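Local coordinates for protein anti-sigma-E factor ChrR (Rhodobacter sphaeroides, PDB 2Z2S) that binds the ECF sigma factor RpoE (sigma-E) as a zinc-dependent anti-sigma factor, keeping it from core RNA polymerase, and responds to singlet oxygen through its cupin-like domain, at residues Thr2-Val7 with Arg162-Ile168; Ala23-Val27 with Leu190-Asp194; Ala29-Leu34 with Pro91-Ala95. One frame throughout, in Å; residues are numbered along the deposited sequence.

In the fold
All three contacts join the N-terminal anti-sigma domain to the part of the chain needed for the response to singlet oxygen. Contacts 2 and 3 share helix 22-32: its first part (23-27) packs on strand 187-193, its end on the segment 91-95, with centres about 12 Å apart. They meet at Leu26 CD1 and Pro93 CG (3.7 Å) and at Leu190 CD2 and Thr30 OG1 (3.8 Å). Contacts 1 and 3 supply His6 and His31 to the zinc that anti-sigma function requires, with Cys35 and Cys38 completing the site. Contact 1 also reaches the helix through Ile168 CD1, 3.6 Å from Val27 CG1 of contact 2; these two centres are about 15 Å apart.

Contact 1: Thr2-Val7 with Arg162-Ile168; sequences TIRHHV and RFGAGDI. With ZN (zinc ion), chain I.
Asp167 OD1 takes two successive backbone amides, accepting hydrogen bonds from Arg4 N (2.8 Å) and His5 N (a very short 2.5 Å), and a weak one from His5 ND1 (3.2 Å). One carboxylate oxygen can accept several NH groups, which suits this place. Asp167 (chi1 -89°, m) starts sideways, but its end nears 2-7. His5 and Asp167 also have the nearest alpha carbons, 5.0 Å apart, and Ile168 N bonds to His5 O at 3.1 Å. Residues 2-7, the N-terminal arm of the zinc-binding domain, are extended without helix or strand except for a kink at Arg4 (psi -6°). Strand 162-164 leads into a type II turn of the cupin-like domain, Gly164 to Asp167, closed by Asp167 N to Gly164 O (2.8 Å); at Gly166 (phi 90°) a CB would jam against Ala165 O and crowd Ile3 CD1, so glycine fits. The His5 ring (chi1 m) meets the Phe163 ring obliquely, centroids 4.4 Å apart, and Val7 CG2 lies 4.0 Å from Ile168 CD1. His6, between these in sequence, binds zinc through ND1 (2.0 Å). Ile3 and Val7 also touch His31 of helix 22-32; Gly166 and Asp167 form backbone hydrogen bonds with Val151 of strand 147-151.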
ATOM      1  N   THR B   2      20.872   7.898  -2.260  1.00 51.88           N
ATOM      2  CA  THR B   2      20.154   7.659  -0.977  1.00 51.53           C
ATOM      3  C   THR B   2      18.918   8.542  -0.859  1.00 50.12           C
ATOM      4  O   THR B   2      19.003   9.772  -0.849  1.00 50.23           O
ATOM      5  CB  THR B   2      21.082   7.912   0.230  1.00 52.48           C
ATOM      6  OG1 THR B   2      20.289   8.091   1.410  1.00 53.07           O
ATOM      7  CG2 THR B   2      21.941   9.144   0.002  1.00 53.25           C
ATOM      8  N   ILE B   3      17.761   7.902  -0.765  1.00 48.63           N
ATOM      9  CA  ILE B   3      16.508   8.630  -0.665  1.00 47.34           C
ATOM     10  C   ILE B   3      16.436   9.382   0.648  1.00 47.22           C
ATOM     11  O   ILE B   3      16.459   8.780   1.714  1.00 48.37           O
ATOM     12  CB  ILE B   3      15.317   7.679  -0.767  1.00 46.00           C
ATOM     13  CG1 ILE B   3      15.410   6.882  -2.068  1.00 44.10           C
ATOM     14  CG2 ILE B   3      14.023   8.471  -0.722  1.00 46.16           C
ATOM     15  CD1 ILE B   3      14.340   5.861  -2.215  1.00 44.08           C
ATOM     16  N   ARG B   4      16.340  10.701   0.568  1.00 47.25           N
ATOM     17  CA  ARG B   4      16.285  11.516   1.767  1.00 46.48           C
ATOM     18  C   ARG B   4      14.930  12.193   1.908  1.00 44.63           C
ATOM     19  O   ARG B   4      14.662  12.833   2.921  1.00 45.93           O
ATOM     20  CB  ARG B   4      17.394  12.574   1.736  1.00 49.34           C
ATOM     21  CG  ARG B   4      18.595  12.221   0.858  1.00 53.97           C
ATOM     22  CD  ARG B   4      19.696  13.275   1.001  1.00 58.03           C
ATOM     23  NE  ARG B   4      20.297  13.676  -0.278  1.00 61.72           N
ATOM     24  CZ  ARG B   4      21.092  12.908  -1.023  1.00 63.94           C
ATOM     25  NH1 ARG B   4      21.396  11.684  -0.627  1.00 64.32           N
ATOM     26  NH2 ARG B   4      21.589  13.369  -2.168  1.00 65.83           N
ATOM     27  N   HIS B   5      14.079  12.055   0.896  1.00 41.43           N
ATOM     28  CA  HIS B   5      12.753  12.660   0.932  1.00 38.02           C
ATOM     29  C   HIS B   5      11.647  11.639   0.794  1.00 35.47           C
ATOM     30  O   HIS B   5      11.483  11.023  -0.256  1.00 34.92           O
ATOM     31  CB  HIS B   5      12.637  13.700  -0.158  1.00 39.93           C
ATOM     32  CG  HIS B   5      13.558  14.855   0.037  1.00 41.76           C
ATOM     33  ND1 HIS B   5      14.779  14.946  -0.594  1.00 42.92           N
ATOM     34  CD2 HIS B   5      13.439  15.969   0.797  1.00 42.37           C
ATOM     35  CE1 HIS B   5      15.370  16.071  -0.237  1.00 43.95           C
ATOM     36  NE2 HIS B   5      14.579  16.710   0.606  1.00 44.37           N
ATOM     37  N   HIS B   6      10.863  11.500   1.856  1.00 32.69           N
ATOM     38  CA  HIS B   6       9.806  10.506   1.911  1.00 31.12           C
ATOM     39  C   HIS B   6       8.373  10.990   1.904  1.00 31.21           C
ATOM     40  O   HIS B   6       8.101  12.185   1.798  1.00 33.28           O
ATOM     41  CB  HIS B   6      10.059   9.641   3.132  1.00 28.70           C
ATOM     42  CG  HIS B   6      11.459   9.119   3.190  1.00 27.37           C
ATOM     43  ND1 HIS B   6      11.916   8.120   2.358  1.00 26.60           N
ATOM     44  CD2 HIS B   6      12.526   9.511   3.925  1.00 26.36           C
ATOM     45  CE1 HIS B   6      13.204   7.920   2.575  1.00 24.85           C
ATOM     46  NE2 HIS B   6      13.598   8.753   3.520  1.00 26.85           N
ATOM     47  N   VAL B   7       7.451  10.043   1.995  1.00 30.09           N
ATOM     48  CA  VAL B   7       6.045  10.373   2.000  1.00 30.25           C
ATOM     49  C   VAL B   7       5.692  10.745   3.424  1.00 31.49           C
ATOM     50  O   VAL B   7       6.071  10.042   4.360  1.00 31.10           O
ATOM     51  CB  VAL B   7       5.193   9.179   1.548  1.00 28.26           C
ATOM     52  CG1 VAL B   7       3.737   9.550   1.557  1.00 29.42           C
ATOM     53  CG2 VAL B   7       5.592   8.762   0.188  1.00 26.70           C
ATOM     54  N   ARG B 162      17.147  19.347  -2.643  1.00 55.10           N
ATOM     55  CA  ARG B 162      17.411  18.652  -3.898  1.00 52.09           C
ATOM     56  C   ARG B 162      16.561  17.381  -3.940  1.00 50.19           C
ATOM     57  O   ARG B 162      16.099  16.905  -2.902  1.00 50.00           O
ATOM     58  CB  ARG B 162      18.898  18.285  -4.011  1.00 52.43           C
ATOM     59  CG  ARG B 162      19.282  17.607  -5.331  1.00 51.94           C
ATOM     60  CD  ARG B 162      20.757  17.303  -5.410  1.00 52.35           C
ATOM     61  NE  ARG B 162      21.074  16.562  -6.627  1.00 53.96           N
ATOM     62  CZ  ARG B 162      21.389  15.271  -6.655  1.00 54.48           C
ATOM     63  NH1 ARG B 162      21.431  14.574  -5.527  1.00 54.91           N
ATOM     64  NH2 ARG B 162      21.669  14.677  -7.810  1.00 54.54           N
ATOM     65  N   PHE B 163      16.345  16.828  -5.128  1.00 47.04           N
ATOM     66  CA  PHE B 163      15.554  15.612  -5.236  1.00 43.88           C
ATOM     67  C   PHE B 163      16.086  14.709  -6.329  1.00 42.10           C
ATOM     68  O   PHE B 163      15.983  15.028  -7.503  1.00 42.47           O
ATOM     69  CB  PHE B 163      14.093  15.942  -5.524  1.00 43.05           C
ATOM     70  CG  PHE B 163      13.453  16.825  -4.492  1.00 42.22           C
ATOM     71  CD1 PHE B 163      13.444  18.201  -4.647  1.00 43.07           C
ATOM     72  CD2 PHE B 163      12.836  16.284  -3.381  1.00 41.93           C
ATOM     73  CE1 PHE B 163      12.823  19.020  -3.711  1.00 42.62           C
ATOM     74  CE2 PHE B 163      12.218  17.098  -2.444  1.00 42.10           C
ATOM     75  CZ  PHE B 163      12.211  18.466  -2.613  1.00 42.77           C
ATOM     76  N   GLY B 164      16.655  13.577  -5.935  1.00 40.37           N
ATOM     77  CA  GLY B 164      17.195  12.648  -6.905  1.00 36.90           C
ATOM     78  C   GLY B 164      16.335  11.410  -7.030  1.00 35.35           C
ATOM     79  O   GLY B 164      15.326  11.280  -6.342  1.00 33.46           O
ATOM     80  N   ALA B 165      16.756  10.496  -7.901  1.00 35.08           N
ATOM     81  CA  ALA B 165      16.037   9.251  -8.169  1.00 34.72           C
ATOM     82  C   ALA B 165      15.367   8.618  -6.949  1.00 34.75           C
ATOM     83  O   ALA B 165      16.031   8.259  -5.974  1.00 35.42           O
ATOM     84  CB  ALA B 165      16.979   8.250  -8.826  1.00 35.48           C
ATOM     85  N   GLY B 166      14.044   8.480  -7.008  1.00 33.74           N
ATOM     86  CA  GLY B 166      13.312   7.889  -5.898  1.00 32.02           C
ATOM     87  C   GLY B 166      12.814   8.851  -4.827  1.00 31.39           C
ATOM     88  O   GLY B 166      11.935   8.508  -4.034  1.00 29.00           O
ATOM     89  N   ASP B 167      13.370  10.057  -4.791  1.00 31.81           N
ATOM     90  CA  ASP B 167      12.952  11.047  -3.807  1.00 33.22           C
ATOM     91  C   ASP B 167      11.585  11.631  -4.148  1.00 33.26           C
ATOM     92  O   ASP B 167      11.228  11.800  -5.316  1.00 31.90           O
ATOM     93  CB  ASP B 167      13.988  12.175  -3.703  1.00 35.92           C
ATOM     94  CG  ASP B 167      15.079  11.891  -2.670  1.00 38.24           C
ATOM     95  OD1 ASP B 167      14.748  11.863  -1.463  1.00 38.81           O
ATOM     96  OD2 ASP B 167      16.256  11.701  -3.068  1.00 40.06           O
ATOM     97  N   ILE B 168      10.815  11.950  -3.122  1.00 33.86           N
ATOM     98  CA  ILE B 168       9.505  12.506  -3.365  1.00 35.78           C
ATOM     99  C   ILE B 168       9.312  13.856  -2.686  1.00 37.69           C
ATOM    100  O   ILE B 168       9.681  14.037  -1.530  1.00 38.12           O
ATOM    101  CB  ILE B 168       8.415  11.529  -2.909  1.00 34.36           C
ATOM    102  CG1 ILE B 168       7.044  12.060  -3.313  1.00 34.27           C
ATOM    103  CG2 ILE B 168       8.488  11.340  -1.420  1.00 35.85           C
ATOM    104  CD1 ILE B 168       5.921  11.111  -3.032  1.00 34.36           C
TER
HETATM  105 ZN    ZN I 204      10.750   6.876   1.317  1.00 49.79          ZN

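Contact 2: Ala23-Val27 with Leu190-Asp194; sequences AFSLV and LAATD
Ala192 CB sits beneath the helix, with Val27 CG2 at 3.6 Å, Phe24 CD1 at 3.8 Å and Ala23 CB at 4.2 Å from it; a small methyl here lets the helix come close. Helix 23-27 runs roughly antiparallel to strand 190-193 (signed crossing -150°), the axes approaching to 7.7 Å. In register, Ala23 faces Ala192 (CA atoms 5.8 Å apart) and Val27 faces Leu190 (6.8 Å). Strand alternation turns Leu190 and Ala192 toward the helix and Ala191 and Thr193 away. A helix of the zinc-binding anti-sigma domain is thus packed along strand 187-193 on one face of the antiparallel cupin sheet, where strands 126-132 and 147-151 flank it. Val27 (chi1 t) sets CG2 3.9 Å from Leu190 CG, and Leu26 CG lies 4.4 Å from Leu190 CD2. Phe24 (chi1 m) brings its ring edge to the strand end, CE1 3.4 Å from Ala192 O and CZ 3.3 Å from Asp194 CB. The Asp194 carboxylate is held by Leu146 N.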
ATOM      1  N   ALA B  23      -4.720   8.665  -8.238  1.00 32.33           N
ATOM      2  CA  ALA B  23      -3.523   9.383  -8.651  1.00 32.42           C
ATOM      3  C   ALA B  23      -2.480   9.375  -7.514  1.00 31.33           C
ATOM      4  O   ALA B  23      -1.385   8.816  -7.653  1.00 29.56           O
ATOM      5  CB  ALA B  23      -3.894  10.834  -9.050  1.00 31.01           C
ATOM      6  N   PHE B  24      -2.826   9.996  -6.392  1.00 30.43           N
ATOM      7  CA  PHE B  24      -1.916  10.046  -5.262  1.00 31.31           C
ATOM      8  C   PHE B  24      -1.453   8.643  -4.851  1.00 29.19           C
ATOM      9  O   PHE B  24      -0.283   8.442  -4.559  1.00 29.33           O
ATOM     10  CB  PHE B  24      -2.570  10.786  -4.082  1.00 34.54           C
ATOM     11  CG  PHE B  24      -2.827  12.247  -4.358  1.00 37.38           C
ATOM     12  CD1 PHE B  24      -1.826  13.047  -4.887  1.00 39.17           C
ATOM     13  CD2 PHE B  24      -4.056  12.822  -4.086  1.00 39.25           C
ATOM     14  CE1 PHE B  24      -2.045  14.387  -5.143  1.00 38.57           C
ATOM     15  CE2 PHE B  24      -4.277  14.170  -4.342  1.00 39.36           C
ATOM     16  CZ  PHE B  24      -3.266  14.948  -4.868  1.00 38.91           C
ATOM     17  N   SER B  25      -2.364   7.675  -4.839  1.00 27.02           N
ATOM     18  CA  SER B  25      -2.002   6.301  -4.502  1.00 25.79           C
ATOM     19  C   SER B  25      -0.931   5.811  -5.458  1.00 25.65           C
ATOM     20  O   SER B  25      -0.080   5.013  -5.098  1.00 27.41           O
ATOM     21  CB  SER B  25      -3.208   5.381  -4.625  1.00 25.75           C
ATOM     22  OG  SER B  25      -4.247   5.793  -3.758  1.00 28.77           O
ATOM     23  N   LEU B  26      -0.981   6.277  -6.694  1.00 25.32           N
ATOM     24  CA  LEU B  26       0.011   5.865  -7.669  1.00 24.04           C
ATOM     25  C   LEU B  26       1.415   6.384  -7.312  1.00 22.23           C
ATOM     26  O   LEU B  26       2.404   5.670  -7.390  1.00 20.25           O
ATOM     27  CB  LEU B  26      -0.406   6.358  -9.056  1.00 24.52           C
ATOM     28  CG  LEU B  26       0.484   5.945 -10.235  1.00 26.61           C
ATOM     29  CD1 LEU B  26       0.828   4.462 -10.121  1.00 25.64           C
ATOM     30  CD2 LEU B  26      -0.243   6.244 -11.577  1.00 25.96           C
ATOM     31  N   VAL B  27       1.506   7.636  -6.910  1.00 20.66           N
ATOM     32  CA  VAL B  27       2.804   8.175  -6.582  1.00 21.75           C
ATOM     33  C   VAL B  27       3.327   7.605  -5.283  1.00 20.70           C
ATOM     34  O   VAL B  27       4.484   7.192  -5.194  1.00 18.63           O
ATOM     35  CB  VAL B  27       2.744   9.694  -6.471  1.00 23.01           C
ATOM     36  CG1 VAL B  27       4.056  10.231  -5.985  1.00 22.80           C
ATOM     37  CG2 VAL B  27       2.416  10.284  -7.824  1.00 27.09           C
ATOM     38  N   LEU B 190       7.228  11.664 -11.842  1.00 41.86           N
ATOM     39  CA  LEU B 190       5.851  11.201 -11.800  1.00 41.26           C
ATOM     40  C   LEU B 190       5.159  12.199 -10.884  1.00 42.17           C
ATOM     41  O   LEU B 190       5.527  12.343  -9.716  1.00 41.71           O
ATOM     42  CB  LEU B 190       5.752   9.803 -11.205  1.00 39.92           C
ATOM     43  CG  LEU B 190       4.323   9.268 -11.081  1.00 38.89           C
ATOM     44  CD1 LEU B 190       3.595   9.353 -12.412  1.00 37.95           C
ATOM     45  CD2 LEU B 190       4.389   7.836 -10.594  1.00 38.74           C
ATOM     46  N   ALA B 191       4.177  12.914 -11.416  1.00 42.78           N
ATOM     47  CA  ALA B 191       3.480  13.892 -10.609  1.00 42.85           C
ATOM     48  C   ALA B 191       1.998  13.594 -10.509  1.00 43.34           C
ATOM     49  O   ALA B 191       1.414  12.912 -11.354  1.00 43.18           O
ATOM     50  CB  ALA B 191       3.705  15.272 -11.170  1.00 43.49           C
ATOM     51  N   ALA B 192       1.400  14.106  -9.447  1.00 43.80           N
ATOM     52  CA  ALA B 192      -0.003  13.909  -9.207  1.00 45.61           C
ATOM     53  C   ALA B 192      -0.520  15.161  -8.523  1.00 47.62           C
ATOM     54  O   ALA B 192       0.077  15.627  -7.549  1.00 47.99           O
ATOM     55  CB  ALA B 192      -0.200  12.695  -8.323  1.00 45.63           C
ATOM     56  N   THR B 193      -1.614  15.713  -9.048  1.00 49.71           N
ATOM     57  CA  THR B 193      -2.224  16.911  -8.483  1.00 51.49           C
ATOM     58  C   THR B 193      -3.702  16.689  -8.245  1.00 53.07           C
ATOM     59  O   THR B 193      -4.327  15.853  -8.905  1.00 52.46           O
ATOM     60  CB  THR B 193      -2.117  18.096  -9.424  1.00 51.45           C
ATOM     61  OG1 THR B 193      -0.893  18.012 -10.155  1.00 51.92           O
ATOM     62  CG2 THR B 193      -2.147  19.389  -8.630  1.00 51.46           C
ATOM     63  N   ASP B 194      -4.260  17.439  -7.301  1.00 55.56           N
ATOM     64  CA  ASP B 194      -5.684  17.328  -7.002  1.00 59.03           C
ATOM     65  C   ASP B 194      -6.365  18.667  -7.239  1.00 60.83           C
ATOM     66  O   ASP B 194      -7.317  18.972  -6.479  1.00 61.80           O
ATOM     67  CB  ASP B 194      -5.911  16.880  -5.548  1.00 59.19           C
ATOM     68  CG  ASP B 194      -5.480  17.929  -4.524  1.00 59.67           C
ATOM     69  OD1 ASP B 194      -4.388  18.513  -4.678  1.00 61.24           O
ATOM     70  OD2 ASP B 194      -6.228  18.158  -3.552  1.00 58.10           O
TER

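Contact 3: Ala29-Leu34 with Pro91-Ala95; sequences ATHLSL and PAPLA. With ZN (zinc ion), chain I.
A proline-rich loop, Pro91-Ala92-Pro93, presses against the end of a helix so closely that the Thr30 and Ala92 alpha carbons are only 4.9 Å apart. Ala92 points its methyl into the helix backbone, CB 3.3 Å from Ala29 O and 3.6 Å from Thr30 CA, where a small residue is an advantage. Residues 29-32 are the last turn of helix 22-32, which finishes with Ser33 N bonded to Ala29 O (3.1 Å) and Leu34 N to His31 O (2.6 Å). Thr30, chi1 m, has OG1 3.4 Å from Pro93 CD and 3.6 Å from Leu94 CB, while its hydroxyl is hydrogen-bonded to Leu26 O. Pro93 CG rests 4.3 Å from Ala29 CB, and Pro91 CG 4.1 Å from Leu34 CD2. His31, chi1 t, points away and binds zinc through NE2 at 2.0 Å. The start of the region needed for the singlet-oxygen response thus packs on the zinc-binding helix beside the RpoE chain. The loop leads into the weakly bonded helix 94-97, and Thr30 and Leu94 both touch Leu190 of strand 187-193.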
ATOM      1  N   ALA B  29       2.650   4.801  -3.794  1.00 23.16           N
ATOM      2  CA  ALA B  29       3.056   3.410  -3.948  1.00 23.43           C
ATOM      3  C   ALA B  29       4.288   3.214  -4.835  1.00 23.42           C
ATOM      4  O   ALA B  29       4.983   2.217  -4.696  1.00 24.55           O
ATOM      5  CB  ALA B  29       1.891   2.573  -4.475  1.00 22.57           C
ATOM      6  N   THR B  30       4.578   4.139  -5.746  1.00 23.39           N
ATOM      7  CA  THR B  30       5.758   3.950  -6.575  1.00 23.30           C
ATOM      8  C   THR B  30       6.944   4.271  -5.705  1.00 23.80           C
ATOM      9  O   THR B  30       8.018   3.683  -5.836  1.00 22.73           O
ATOM     10  CB  THR B  30       5.780   4.850  -7.820  1.00 23.67           C
ATOM     11  OG1 THR B  30       4.681   4.515  -8.677  1.00 22.81           O
ATOM     12  CG2 THR B  30       7.067   4.601  -8.610  1.00 23.11           C
ATOM     13  N   HIS B  31       6.749   5.207  -4.793  1.00 25.52           N
ATOM     14  CA  HIS B  31       7.834   5.536  -3.897  1.00 26.83           C
ATOM     15  C   HIS B  31       8.036   4.302  -3.037  1.00 27.35           C
ATOM     16  O   HIS B  31       9.150   3.807  -2.923  1.00 28.86           O
ATOM     17  CB  HIS B  31       7.480   6.729  -3.015  1.00 26.41           C
ATOM     18  CG  HIS B  31       8.572   7.106  -2.069  1.00 28.07           C
ATOM     19  ND1 HIS B  31       9.812   7.531  -2.496  1.00 29.26           N
ATOM     20  CD2 HIS B  31       8.619   7.107  -0.715  1.00 28.64           C
ATOM     21  CE1 HIS B  31      10.576   7.779  -1.447  1.00 28.48           C
ATOM     22  NE2 HIS B  31       9.875   7.530  -0.354  1.00 28.93           N
ATOM     23  N   LEU B  32       6.947   3.787  -2.462  1.00 27.26           N
ATOM     24  CA  LEU B  32       7.022   2.614  -1.597  1.00 28.03           C
ATOM     25  C   LEU B  32       7.769   1.453  -2.221  1.00 30.08           C
ATOM     26  O   LEU B  32       8.455   0.703  -1.523  1.00 33.25           O
ATOM     27  CB  LEU B  32       5.628   2.133  -1.160  1.00 24.82           C
ATOM     28  CG  LEU B  32       4.786   2.986  -0.195  1.00 24.17           C
ATOM     29  CD1 LEU B  32       3.633   2.160   0.317  1.00 22.37           C
ATOM     30  CD2 LEU B  32       5.615   3.479   0.972  1.00 21.69           C
ATOM     31  N   SER B  33       7.667   1.279  -3.527  1.00 29.73           N
ATOM     32  CA  SER B  33       8.396   0.163  -4.101  1.00 29.85           C
ATOM     33  C   SER B  33       9.829   0.530  -4.456  1.00 27.49           C
ATOM     34  O   SER B  33      10.558  -0.301  -4.986  1.00 27.69           O
ATOM     35  CB  SER B  33       7.702  -0.351  -5.342  1.00 30.75           C
ATOM     36  OG  SER B  33       8.104   0.454  -6.415  1.00 34.17           O
ATOM     37  N   LEU B  34      10.218   1.772  -4.169  1.00 25.16           N
ATOM     38  CA  LEU B  34      11.570   2.254  -4.435  1.00 22.63           C
ATOM     39  C   LEU B  34      12.286   2.563  -3.133  1.00 21.52           C
ATOM     40  O   LEU B  34      13.513   2.563  -3.083  1.00 21.69           O
ATOM     41  CB  LEU B  34      11.540   3.527  -5.288  1.00 24.18           C
ATOM     42  CG  LEU B  34      11.183   3.468  -6.790  1.00 26.25           C
ATOM     43  CD1 LEU B  34      11.028   4.868  -7.347  1.00 27.05           C
ATOM     44  CD2 LEU B  34      12.258   2.753  -7.581  1.00 26.40           C
ATOM     45  N   PRO B  91       8.796   0.771 -11.956  1.00 52.16           N
ATOM     46  CA  PRO B  91       8.441  -0.561 -11.456  1.00 51.86           C
ATOM     47  C   PRO B  91       7.265  -0.932 -10.520  1.00 50.86           C
ATOM     48  O   PRO B  91       6.593  -1.935 -10.772  1.00 50.88           O
ATOM     49  CB  PRO B  91       9.749  -1.000 -10.842  1.00 52.42           C
ATOM     50  CG  PRO B  91      10.178   0.316 -10.117  1.00 52.31           C
ATOM     51  CD  PRO B  91       9.657   1.467 -10.980  1.00 52.54           C
ATOM     52  N   ALA B  92       7.009  -0.169  -9.459  1.00 49.83           N
ATOM     53  CA  ALA B  92       5.955  -0.576  -8.523  1.00 48.83           C
ATOM     54  C   ALA B  92       4.638  -0.921  -9.222  1.00 47.35           C
ATOM     55  O   ALA B  92       4.296  -2.093  -9.377  1.00 48.26           O
ATOM     56  CB  ALA B  92       5.765   0.483  -7.421  1.00 47.77           C
ATOM     57  N   PRO B  93       3.846   0.086  -9.573  1.00 46.28           N
ATOM     58  CA  PRO B  93       2.594  -0.168 -10.261  1.00 45.59           C
ATOM     59  C   PRO B  93       2.712   0.699 -11.511  1.00 44.42           C
ATOM     60  O   PRO B  93       2.237   0.341 -12.574  1.00 45.38           O
ATOM     61  CB  PRO B  93       1.558   0.327  -9.258  1.00 45.51           C
ATOM     62  CG  PRO B  93       2.205   1.438  -8.608  1.00 46.03           C
ATOM     63  CD  PRO B  93       3.700   1.290  -8.744  1.00 46.40           C
ATOM     64  N   LEU B  94       3.366   1.844 -11.363  1.00 42.88           N
ATOM     65  CA  LEU B  94       3.604   2.772 -12.462  1.00 43.02           C
ATOM     66  C   LEU B  94       3.747   2.023 -13.789  1.00 43.69           C
ATOM     67  O   LEU B  94       3.255   2.470 -14.823  1.00 42.73           O
ATOM     68  CB  LEU B  94       4.877   3.578 -12.159  1.00 41.27           C
ATOM     69  CG  LEU B  94       5.303   4.807 -12.966  1.00 38.27           C
ATOM     70  CD1 LEU B  94       6.477   4.455 -13.832  1.00 37.92           C
ATOM     71  CD2 LEU B  94       4.136   5.326 -13.777  1.00 36.78           C
ATOM     72  N   ALA B  95       4.402   0.868 -13.737  1.00 45.46           N
ATOM     73  CA  ALA B  95       4.625   0.034 -14.911  1.00 47.40           C
ATOM     74  C   ALA B  95       3.313  -0.390 -15.580  1.00 48.86           C
ATOM     75  O   ALA B  95       3.280  -0.686 -16.771  1.00 48.65           O
ATOM     76  CB  ALA B  95       5.455  -1.199 -14.522  1.00 45.46           C
TER
HETATM   77 ZN    ZN I 204      10.750   6.876   1.317  1.00 49.79          ZN